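Local coordinates for fatty acid binding protein homolog (PDB 1O8V), which binds long-chain fatty acids such as palmitate inside a beta-barrel and is implicated in the uptake, storage and transport of lipids in a tapeworm, at residues E22-D27 / K100-Y105; Y51-E56 / G91-E96; E74-P77 / E81-S84; K116-V119 / V124-V127. All blocks are in the same frame, centred on the assembly; numbering follows the deposited sequence.

Contact 1. Residues E22-D27 / K100-Y105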
loop_
_atom_site.group_PDB
_atom_site.type_symbol
_atom_site.label_atom_id
_atom_site.label_comp_id
_atom_site.label_asym_id
_atom_site.label_seq_id
_atom_site.Cartn_x
_atom_site.Cartn_y
_atom_site.Cartn_z
ATOM N N GLU A 22 -12.042 -9.140 1.588
ATOM C CA GLU A 22 -13.423 -9.579 1.760
ATOM C C GLU A 22 -14.303 -8.380 2.126
ATOM O O GLU A 22 -15.360 -8.169 1.550
ATOM C CB GLU A 22 -13.495 -10.698 2.824
ATOM C CG GLU A 22 -12.901 -12.020 2.319
ATOM C CD GLU A 22 -12.410 -13.016 3.364
ATOM O OE1 GLU A 22 -12.661 -12.824 4.560
ATOM O OE2 GLU A 22 -11.772 -14.023 2.940
ATOM N N ARG A 23 -13.829 -7.550 3.048
ATOM C CA ARG A 23 -14.602 -6.384 3.477
ATOM C C ARG A 23 -14.770 -5.342 2.382
ATOM O O ARG A 23 -15.769 -4.646 2.337
ATOM C CB ARG A 23 -13.954 -5.741 4.724
ATOM C CG ARG A 23 -14.766 -4.673 5.406
ATOM C CD ARG A 23 -16.121 -5.139 5.923
ATOM N NE ARG A 23 -15.951 -6.162 6.925
ATOM C CZ ARG A 23 -15.853 -5.930 8.228
ATOM N NH1 ARG A 23 -15.947 -4.694 8.703
ATOM N NH2 ARG A 23 -15.645 -6.948 9.061
ATOM N N LEU A 24 -13.769 -5.234 1.521
ATOM C CA LEU A 24 -13.770 -4.250 0.422
ATOM C C LEU A 24 -14.565 -4.711 -0.802
ATOM O O LEU A 24 -14.746 -3.933 -1.751
ATOM C CB LEU A 24 -12.344 -3.935 0.007
ATOM C CG LEU A 24 -11.528 -3.123 1.004
ATOM C CD1 LEU A 24 -10.060 -3.057 0.596
ATOM C CD2 LEU A 24 -12.145 -1.747 1.170
ATOM N N GLY A 25 -15.028 -5.951 -0.804
ATOM C CA GLY A 25 -15.827 -6.433 -1.921
ATOM C C GLY A 25 -15.039 -6.992 -3.091
ATOM O O GLY A 25 -15.602 -7.164 -4.199
ATOM N N VAL A 26 -13.770 -7.307 -2.856
ATOM C CA VAL A 26 -12.936 -7.891 -3.885
ATOM C C VAL A 26 -13.513 -9.265 -4.248
ATOM O O VAL A 26 -13.889 -10.048 -3.365
ATOM C CB VAL A 26 -11.484 -8.026 -3.415
ATOM C CG1 VAL A 26 -10.626 -8.596 -4.521
ATOM C CG2 VAL A 26 -10.932 -6.641 -2.973
ATOM N N ASP A 27 -13.583 -9.571 -5.539
ATOM C CA ASP A 27 -14.218 -10.817 -5.963
ATOM C C ASP A 27 -13.347 -12.042 -5.719
ATOM O O ASP A 27 -12.137 -11.928 -5.466
ATOM C CB ASP A 27 -14.745 -10.727 -7.414
ATOM C CG ASP A 27 -13.675 -10.622 -8.452
ATOM O OD1 ASP A 27 -12.527 -11.028 -8.236
ATOM O OD2 ASP A 27 -13.944 -10.156 -9.592
ATOM N N LYS A 100 -15.714 5.427 -1.673
ATOM C CA LYS A 100 -17.103 5.946 -1.545
ATOM C C LYS A 100 -18.023 5.024 -0.748
ATOM O O LYS A 100 -19.161 5.426 -0.394
ATOM C CB LYS A 100 -17.759 6.305 -2.889
ATOM C CG LYS A 100 -17.002 7.268 -3.754
ATOM C CD LYS A 100 -17.695 7.363 -5.125
ATOM C CE LYS A 100 -17.134 8.468 -6.011
ATOM N NZ LYS A 100 -16.783 7.945 -7.374
ATOM N N THR A 101 -17.571 3.798 -0.484
ATOM C CA THR A 101 -18.262 2.900 0.435
ATOM C C THR A 101 -17.427 2.685 1.693
ATOM O O THR A 101 -17.959 2.743 2.807
ATOM C CB THR A 101 -18.536 1.553 -0.224
ATOM O OG1 THR A 101 -19.468 1.728 -1.314
ATOM C CG2 THR A 101 -19.227 0.576 0.755
ATOM N N LYS A 102 -16.141 2.368 1.485
ATOM C CA LYS A 102 -15.169 2.157 2.545
ATOM C C LYS A 102 -13.992 3.089 2.390
ATOM O O LYS A 102 -13.585 3.390 1.273
ATOM C CB LYS A 102 -14.634 0.734 2.488
ATOM C CG LYS A 102 -15.652 -0.358 2.682
ATOM C CD LYS A 102 -16.303 -0.301 4.033
ATOM C CE LYS A 102 -17.234 -1.482 4.251
ATOM N NZ LYS A 102 -18.003 -1.344 5.528
ATOM N N VAL A 103 -13.403 3.473 3.516
ATOM C CA VAL A 103 -12.105 4.127 3.511
ATOM C C VAL A 103 -11.107 3.089 4.008
ATOM O O VAL A 103 -11.306 2.475 5.055
ATOM C CB VAL A 103 -12.063 5.392 4.388
ATOM C CG1 VAL A 103 -10.690 6.030 4.345
ATOM C CG2 VAL A 103 -13.093 6.392 3.954
ATOM N N THR A 104 -10.047 2.902 3.237
ATOM C CA THR A 104 -8.937 2.047 3.625
ATOM C C THR A 104 -7.844 2.934 4.192
ATOM O O THR A 104 -7.471 3.920 3.559
ATOM C CB THR A 104 -8.393 1.264 2.437
ATOM O OG1 THR A 104 -9.428 0.459 1.851
ATOM C CG2 THR A 104 -7.300 0.307 2.882
ATOM N N TYR A 105 -7.334 2.583 5.370
ATOM C CA TYR A 105 -6.255 3.305 6.022
ATOM C C TYR A 105 -5.026 2.412 6.024
ATOM O O TYR A 105 -5.019 1.341 6.621
ATOM C CB TYR A 105 -6.626 3.694 7.451
ATOM C CG TYR A 105 -7.809 4.609 7.559
ATOM C CD1 TYR A 105 -7.679 5.975 7.391
ATOM C CD2 TYR A 105 -9.066 4.108 7.842
ATOM C CE1 TYR A 105 -8.769 6.807 7.507
ATOM C CE2 TYR A 105 -10.169 4.943 7.974
ATOM C CZ TYR A 105 -10.019 6.287 7.793
ATOM O OH TYR A 105 -11.123 7.084 7.914
#
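Leu24 and Lys102 meet through the branched tip of the leucine, whose CD2 lies 3.8 Å from Lys102 CB, against the root of the lysine rather than its charged end. The same methyl rests 3.6 Å from Thr104 OG1, and CD1 also faces that hydroxyl, so the isobutyl fork straddles the oxygen while the two side chains run at roughly a right angle. Farther out along the lysine, Lys102 CE sits 4.0 Å from the carbonyl oxygen Arg23 O and 4.2 Å from Arg23 CD. A turn at chi2 (-62°) brings the end of Lys102 slantwise across the bent arginine chain. Arg23 NH1 and Lys102 NZ, 5.1 Å apart, both form salt bridges to Asp122, whose carboxylate gathers the two cations; Arg23 also pairs with Glu123. After Leu24 the chain leaves the helix through a Schellman motif at Gly25, and the loop leads to Asp27, the N-cap of helix 28-36. The contact thus joins the end of helix 17-24, in the helical lid, to the start of strand 103-111, with Leu24 close to the bound palmitate and strand 114-121 packing against Leu24 and Thr104 through Val121.

Contact 2. Residues Y51-E56 / G91-E96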
loop_
_atom_site.group_PDB
_atom_site.type_symbol
_atom_site.label_atom_id
_atom_site.label_comp_id
_atom_site.label_asym_id
_atom_site.label_seq_id
_atom_site.Cartn_x
_atom_site.Cartn_y
_atom_site.Cartn_z
ATOM N N TYR A 51 6.775 11.921 -5.479
ATOM C CA TYR A 51 7.277 10.586 -5.192
ATOM C C TYR A 51 6.488 9.587 -6.025
ATOM O O TYR A 51 5.373 9.865 -6.425
ATOM C CB TYR A 51 7.094 10.229 -3.710
ATOM C CG TYR A 51 7.899 11.130 -2.812
ATOM C CD1 TYR A 51 7.358 12.312 -2.321
ATOM C CD2 TYR A 51 9.217 10.835 -2.526
ATOM C CE1 TYR A 51 8.125 13.162 -1.516
ATOM C CE2 TYR A 51 9.988 11.680 -1.722
ATOM C CZ TYR A 51 9.436 12.826 -1.236
ATOM O OH TYR A 51 10.212 13.653 -0.447
ATOM N N LYS A 52 7.067 8.422 -6.266
ATOM C CA LYS A 52 6.336 7.305 -6.878
ATOM C C LYS A 52 6.427 6.074 -6.000
ATOM O O LYS A 52 7.476 5.797 -5.427
ATOM C CB LYS A 52 6.916 6.994 -8.267
ATOM C CG LYS A 52 6.232 5.875 -9.020
ATOM C CD LYS A 52 7.008 5.505 -10.276
ATOM C CE LYS A 52 6.876 6.553 -11.371
ATOM N NZ LYS A 52 7.204 5.924 -12.682
ATOM N N MET A 53 5.319 5.338 -5.868
ATOM C CA MET A 53 5.354 3.969 -5.360
ATOM C C MET A 53 4.951 3.036 -6.477
ATOM O O MET A 53 3.914 3.252 -7.109
ATOM C CB MET A 53 4.391 3.777 -4.177
ATOM C CG MET A 53 4.860 4.426 -2.917
ATOM S SD MET A 53 3.814 3.967 -1.454
ATOM C CE MET A 53 2.324 4.928 -1.788
ATOM N N ARG A 54 5.778 2.023 -6.717
ATOM C CA ARG A 54 5.541 0.989 -7.728
ATOM C C ARG A 54 5.493 -0.377 -7.043
ATOM O O ARG A 54 6.309 -0.679 -6.175
ATOM C CB ARG A 54 6.644 1.010 -8.810
ATOM C CG ARG A 54 6.505 -0.074 -9.897
ATOM C CD ARG A 54 7.531 0.062 -11.024
ATOM N NE ARG A 54 7.200 1.099 -12.019
ATOM C CZ ARG A 54 8.077 1.572 -12.914
ATOM N NH1 ARG A 54 9.309 1.092 -12.978
ATOM N NH2 ARG A 54 7.735 2.533 -13.769
ATOM N N SER A 55 4.495 -1.175 -7.386
ATOM C CA SER A 55 4.334 -2.513 -6.851
ATOM C C SER A 55 4.355 -3.494 -8.003
ATOM O O SER A 55 3.539 -3.380 -8.924
ATOM C CB SER A 55 3.023 -2.610 -6.073
ATOM O OG SER A 55 2.840 -3.905 -5.535
ATOM N N GLU A 56 5.302 -4.434 -7.954
ATOM C CA GLU A 56 5.519 -5.441 -8.992
ATOM C C GLU A 56 5.154 -6.812 -8.441
ATOM O O GLU A 56 5.612 -7.193 -7.373
ATOM C CB GLU A 56 6.998 -5.457 -9.413
ATOM C CG GLU A 56 7.505 -4.169 -10.055
ATOM C CD GLU A 56 8.989 -4.227 -10.404
ATOM O OE1 GLU A 56 9.754 -4.889 -9.667
ATOM O OE2 GLU A 56 9.374 -3.618 -11.425
ATOM N N GLY A 91 7.070 9.832 11.511
ATOM C CA GLY A 91 7.743 8.733 10.845
ATOM C C GLY A 91 6.848 7.786 10.077
ATOM O O GLY A 91 7.365 6.949 9.363
ATOM N N VAL A 92 5.528 7.926 10.208
ATOM C CA VAL A 92 4.566 6.961 9.667
ATOM C C VAL A 92 4.029 7.520 8.360
ATOM O O VAL A 92 3.507 8.652 8.315
ATOM C CB VAL A 92 3.374 6.678 10.639
ATOM C CG1 VAL A 92 2.413 5.635 10.065
ATOM C CG2 VAL A 92 3.856 6.209 12.017
ATOM N N MET A 93 4.170 6.750 7.287
ATOM C CA MET A 93 3.480 7.124 6.076
ATOM C C MET A 93 2.009 6.756 6.266
ATOM O O MET A 93 1.693 5.598 6.516
ATOM C CB MET A 93 4.083 6.427 4.865
ATOM C CG MET A 93 3.445 6.916 3.569
ATOM S SD MET A 93 3.666 5.922 2.075
ATOM C CE MET A 93 5.394 5.590 2.213
ATOM N N LYS A 94 1.136 7.749 6.104
ATOM C CA LYS A 94 -0.300 7.588 6.240
ATOM C C LYS A 94 -0.910 7.740 4.856
ATOM O O LYS A 94 -0.826 8.796 4.234
ATOM C CB LYS A 94 -0.868 8.622 7.222
ATOM C CG LYS A 94 -0.374 8.443 8.653
ATOM C CD LYS A 94 -0.700 9.635 9.505
ATOM C CE LYS A 94 -2.063 9.520 10.161
ATOM N NZ LYS A 94 -2.373 10.795 10.880
ATOM N N HIS A 95 -1.567 6.693 4.394
ATOM C CA HIS A 95 -2.094 6.611 3.048
ATOM C C HIS A 95 -3.566 6.182 3.164
ATOM O O HIS A 95 -3.858 5.046 3.495
ATOM C CB HIS A 95 -1.257 5.579 2.298
ATOM C CG HIS A 95 -1.658 5.327 0.875
ATOM N ND1 HIS A 95 -0.976 4.416 0.093
ATOM C CD2 HIS A 95 -2.630 5.850 0.078
ATOM C CE1 HIS A 95 -1.536 4.354 -1.098
ATOM N NE2 HIS A 95 -2.518 5.230 -1.147
ATOM N N GLU A 96 -4.492 7.116 2.922
ATOM C CA GLU A 96 -5.920 6.786 2.902
ATOM C C GLU A 96 -6.426 6.590 1.483
ATOM O O GLU A 96 -5.945 7.232 0.562
ATOM C CB GLU A 96 -6.778 7.851 3.575
ATOM C CG GLU A 96 -6.742 9.182 2.839
ATOM C CD GLU A 96 -7.530 10.272 3.551
ATOM O OE1 GLU A 96 -7.074 10.854 4.561
ATOM O OE2 GLU A 96 -8.628 10.557 3.036
#
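Strands 50-56 and 92-98 face each other across the barrel interior and are not paired: the closest CA atoms, Met53 CA and His95 CA, are 11.5 Å apart, and only side chains bridge the distance between the two segments. From the first strand Met53 reaches inward, and from the second Met93 and His95 do so, two residues apart on the same side of their strand. The two thioethers pass each other in opposite directions, Met53 SD lying 4.0 Å from Met93 SD. Beyond its sulfur, Met53 bends at chi3 (-74°), which carries the terminal methyl over to the imidazole, with Met53 CE 3.8 Å from His95 ND1 and 4.0 Å from His95 CE1. It approaches the ring obliquely. His95 holds its CG anti to the backbone N (chi1 179°), and the ring extends into the interior to meet that methyl. Both ring nitrogens are engaged elsewhere, ND1 with Arg108 and NE2 with Glu74, so the imidazole is held from two sides and its rotation is probably fixed. Ile86 of strand 81-89 packs against all three side chains. Chemically, the contact sets polarisable thioether sulfurs and an apolar methyl beside a polar network. Both methionines also pack on Arg108, so apolar side chains border a hydrogen-bonded chain in which the histidine links this ligand-binding arginine to a carboxylate.

Contact 3. Residues E74-P77 / E81-S84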
loop_
_atom_site.group_PDB
_atom_site.type_symbol
_atom_site.label_atom_id
_atom_site.label_comp_id
_atom_site.label_asym_id
_atom_site.label_seq_id
_atom_site.Cartn_x
_atom_site.Cartn_y
_atom_site.Cartn_z
ATOM N N GLU A 74 -6.529 7.559 -7.456
ATOM C CA GLU A 74 -5.781 6.331 -7.519
ATOM C C GLU A 74 -6.696 5.215 -8.003
ATOM O O GLU A 74 -7.901 5.248 -7.784
ATOM C CB GLU A 74 -5.180 6.017 -6.129
ATOM C CG GLU A 74 -4.488 4.671 -6.058
ATOM C CD GLU A 74 -3.865 4.353 -4.701
ATOM O OE1 GLU A 74 -4.099 5.099 -3.708
ATOM O OE2 GLU A 74 -3.129 3.334 -4.669
ATOM N N VAL A 75 -6.135 4.241 -8.720
ATOM C CA VAL A 75 -6.827 3.010 -8.996
ATOM C C VAL A 75 -6.115 1.900 -8.193
ATOM O O VAL A 75 -4.902 1.725 -8.289
ATOM C CB VAL A 75 -6.847 2.684 -10.484
ATOM C CG1 VAL A 75 -7.570 1.418 -10.714
ATOM C CG2 VAL A 75 -7.500 3.855 -11.249
ATOM N N THR A 76 -6.863 1.205 -7.344
ATOM C CA THR A 76 -6.310 0.108 -6.556
ATOM C C THR A 76 -6.045 -1.125 -7.431
ATOM O O THR A 76 -6.542 -1.195 -8.553
ATOM C CB THR A 76 -7.292 -0.264 -5.418
ATOM O OG1 THR A 76 -8.538 -0.722 -5.971
ATOM C CG2 THR A 76 -7.613 0.959 -4.581
ATOM N N PRO A 77 -5.273 -2.083 -6.928
ATOM C CA PRO A 77 -4.961 -3.278 -7.711
ATOM C C PRO A 77 -6.193 -4.067 -8.132
ATOM O O PRO A 77 -6.124 -4.710 -9.159
ATOM C CB PRO A 77 -4.085 -4.092 -6.769
ATOM C CG PRO A 77 -3.438 -3.078 -5.915
ATOM C CD PRO A 77 -4.542 -2.078 -5.651
ATOM N N GLU A 81 -11.771 2.786 -8.220
ATOM C CA GLU A 81 -11.361 4.192 -8.327
ATOM C C GLU A 81 -11.494 4.807 -6.944
ATOM O O GLU A 81 -12.562 4.770 -6.340
ATOM C CB GLU A 81 -12.270 4.944 -9.309
ATOM C CG GLU A 81 -12.009 4.587 -10.767
ATOM C CD GLU A 81 -12.761 5.472 -11.753
ATOM O OE1 GLU A 81 -12.949 6.679 -11.471
ATOM O OE2 GLU A 81 -13.148 4.964 -12.832
ATOM N N VAL A 82 -10.397 5.315 -6.412
ATOM C CA VAL A 82 -10.420 5.892 -5.078
ATOM C C VAL A 82 -9.822 7.272 -5.023
ATOM O O VAL A 82 -9.003 7.630 -5.858
ATOM C CB VAL A 82 -9.705 4.970 -4.066
ATOM C CG1 VAL A 82 -10.344 3.599 -4.093
ATOM C CG2 VAL A 82 -8.213 4.880 -4.339
ATOM N N ALA A 83 -10.241 8.045 -4.035
ATOM C CA ALA A 83 -9.620 9.312 -3.715
ATOM C C ALA A 83 -8.597 9.042 -2.636
ATOM O O ALA A 83 -8.946 8.550 -1.551
ATOM C CB ALA A 83 -10.639 10.299 -3.245
ATOM N N SER A 84 -7.350 9.365 -2.908
ATOM C CA SER A 84 -6.246 9.076 -1.982
ATOM C C SER A 84 -5.509 10.296 -1.483
ATOM O O SER A 84 -5.526 11.345 -2.122
ATOM C CB SER A 84 -5.261 8.112 -2.656
ATOM O OG SER A 84 -5.947 6.908 -2.956
#
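Glu74 and Val82 form an antiparallel hydrogen-bonded pair, their CA atoms 5.3 Å apart, followed by the non-hydrogen-bonded pair Val75 and Glu81. Two almost straight bonds close the first pair: Glu74 N donates to Val82 O at 2.9 Å, and Val82 N donates to Glu74 O at 2.8 Å. On the face carrying Glu74 and Val82, the two side chains lie side by side and point the same way, with Glu74 CB 3.7 Å from Val82 CG2. The glutamate chain stays extended, CG anti to the backbone N (chi1 174°), and this takes its carboxylate past the valine to the next inward residue of the partner strand, Ser84. There Ser84 OG donates to Glu74 OE1 at 2.7 Å, where OE1 accepts with its anti lone pair, on the side away from OE2. With His95 and Gln97 NE2 as further partners, three donors grip this one carboxylate oxygen, which should stabilise its negative charge and hold the group in place. Toward the turn, Thr76 brings its methyl across Val82 at about a right angle, CG2 to Val82 CG1 being 3.8 Å. Its hydroxyl turns to the loop instead, bonding Asp78 and the backbone N of Arg80. Beyond it Pro77 touches the bound palmitate. This is a beta hairpin of the fatty-acid-binding-protein barrel, strands 72-75 and 81-89, with a polar cluster on its inward face and a turn beside the ligand.

Contact 4. Residues K116-V119 / V124-V127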
loop_
_atom_site.group_PDB
_atom_site.type_symbol
_atom_site.label_atom_id
_atom_site.label_comp_id
_atom_site.label_asym_id
_atom_site.label_seq_id
_atom_site.Cartn_x
_atom_site.Cartn_y
_atom_site.Cartn_z
ATOM N N LYS A 116 6.826 -2.226 7.673
ATOM C CA LYS A 116 5.570 -2.849 8.063
ATOM C C LYS A 116 4.421 -1.982 7.575
ATOM O O LYS A 116 4.332 -0.804 7.912
ATOM C CB LYS A 116 5.468 -3.084 9.582
ATOM C CG LYS A 116 6.276 -4.266 10.074
ATOM C CD LYS A 116 5.696 -4.813 11.386
ATOM C CE LYS A 116 6.372 -6.126 11.790
ATOM N NZ LYS A 116 5.758 -7.352 11.187
ATOM N N ALA A 117 3.541 -2.587 6.786
ATOM C CA ALA A 117 2.360 -1.904 6.257
ATOM C C ALA A 117 1.140 -2.436 6.957
ATOM O O ALA A 117 0.780 -3.611 6.774
ATOM C CB ALA A 117 2.230 -2.136 4.785
ATOM N N THR A 118 0.503 -1.603 7.762
ATOM C CA THR A 118 -0.760 -1.962 8.420
ATOM C C THR A 118 -1.902 -1.439 7.564
ATOM O O THR A 118 -1.891 -0.281 7.195
ATOM C CB THR A 118 -0.810 -1.316 9.798
ATOM O OG1 THR A 118 0.277 -1.805 10.595
ATOM C CG2 THR A 118 -2.084 -1.688 10.566
ATOM N N VAL A 119 -2.858 -2.300 7.262
ATOM C CA VAL A 119 -3.999 -1.963 6.426
ATOM C C VAL A 119 -5.247 -2.192 7.259
ATOM O O VAL A 119 -5.449 -3.279 7.835
ATOM C CB VAL A 119 -4.048 -2.854 5.164
ATOM C CG1 VAL A 119 -5.181 -2.462 4.246
ATOM C CG2 VAL A 119 -2.718 -2.810 4.447
ATOM N N VAL A 124 -11.189 -4.256 10.742
ATOM C CA VAL A 124 -10.309 -5.287 10.193
ATOM C C VAL A 124 -8.897 -4.800 10.104
ATOM O O VAL A 124 -8.662 -3.670 9.660
ATOM C CB VAL A 124 -10.779 -5.720 8.789
ATOM C CG1 VAL A 124 -9.879 -6.834 8.240
ATOM C CG2 VAL A 124 -12.240 -6.178 8.813
ATOM N N VAL A 125 -7.960 -5.622 10.564
ATOM C CA VAL A 125 -6.557 -5.279 10.589
ATOM C C VAL A 125 -5.708 -6.307 9.837
ATOM O O VAL A 125 -5.837 -7.511 10.042
ATOM C CB VAL A 125 -6.011 -5.170 12.030
ATOM C CG1 VAL A 125 -4.586 -4.707 12.012
ATOM C CG2 VAL A 125 -6.869 -4.247 12.859
ATOM N N CYS A 126 -4.846 -5.798 8.956
ATOM C CA CYS A 126 -3.904 -6.620 8.221
ATOM C C CYS A 126 -2.512 -6.029 8.426
ATOM O O CYS A 126 -2.342 -4.821 8.487
ATOM C CB CYS A 126 -4.286 -6.603 6.733
ATOM S SG CYS A 126 -2.927 -6.904 5.583
ATOM N N VAL A 127 -1.504 -6.890 8.552
ATOM C CA VAL A 127 -0.129 -6.429 8.580
ATOM C C VAL A 127 0.672 -7.194 7.536
ATOM O O VAL A 127 0.638 -8.427 7.527
ATOM C CB VAL A 127 0.540 -6.620 9.968
ATOM C CG1 VAL A 127 1.894 -5.986 9.927
ATOM C CG2 VAL A 127 -0.308 -6.014 11.073
#
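Thr118 and Val125 touch through methyls that are both set anti to their own backbone N: Val125 CG1 has chi1 -175°, and the threonine puts CG2 there because OG1 sits at -61°, beside the N. The two methyls, Thr118 CG2 and Val125 CG1, come within 4.2 Å along the outward side, while Thr118 CG2 also lies 3.8 Å from the carbonyl oxygen Cys126 O. Thr118 itself forms a non-hydrogen-bonded pair with Val127. On the inward side, Val119 and Cys126 stand opposite each other with Val119 CB 4.1 Å from Cys126 CB. Their backbones make the hydrogen-bonded pair: Val119 N donates to Cys126 O and Cys126 N to Val119 O, both at 2.8 Å, the second more bent (N-H...O 151°). CA-H...O contacts supplement the pairing, the shortest from Thr118 CA to Cys126 O at 3.3 Å. Ile20 of helix 17-24 packs against Cys126, and Val119 touches the bound palmitate, so this pair forms part of the apolar lining beneath the lid. The geometry is that of a beta hairpin, strands 114-121 and 124-132, in the antiparallel barrel of the fatty-acid-binding proteins; immediately after Val127 the second strand carries the palmitate-binding Arg128, Thr129 and Tyr130.

In the fold
All four contacts belong to one curled antiparallel sheet and the helices that cover it. Contact 3 lies within the stretch of chain spanned by contact 2, which in turn lies within that spanned by contact 1; contact 4 follows them. Contacts 3 and 4 are hairpins between sequential strands, whereas contact 2 crosses the interior and contact 1 joins the lid to the barrel. Centres lie from 11 Å (contacts 1 and 3) to 18 Å apart (contacts 1 and 2, and 3 and 4). A probable histidine-glutamate hydrogen bond joins contacts 2 and 3; contact 1 touches both 2 and 4 by packing. Contacts 1, 3 and 4 each bring a residue close to the bound palmitate, and contact 2 lies beside its binding residue Arg108.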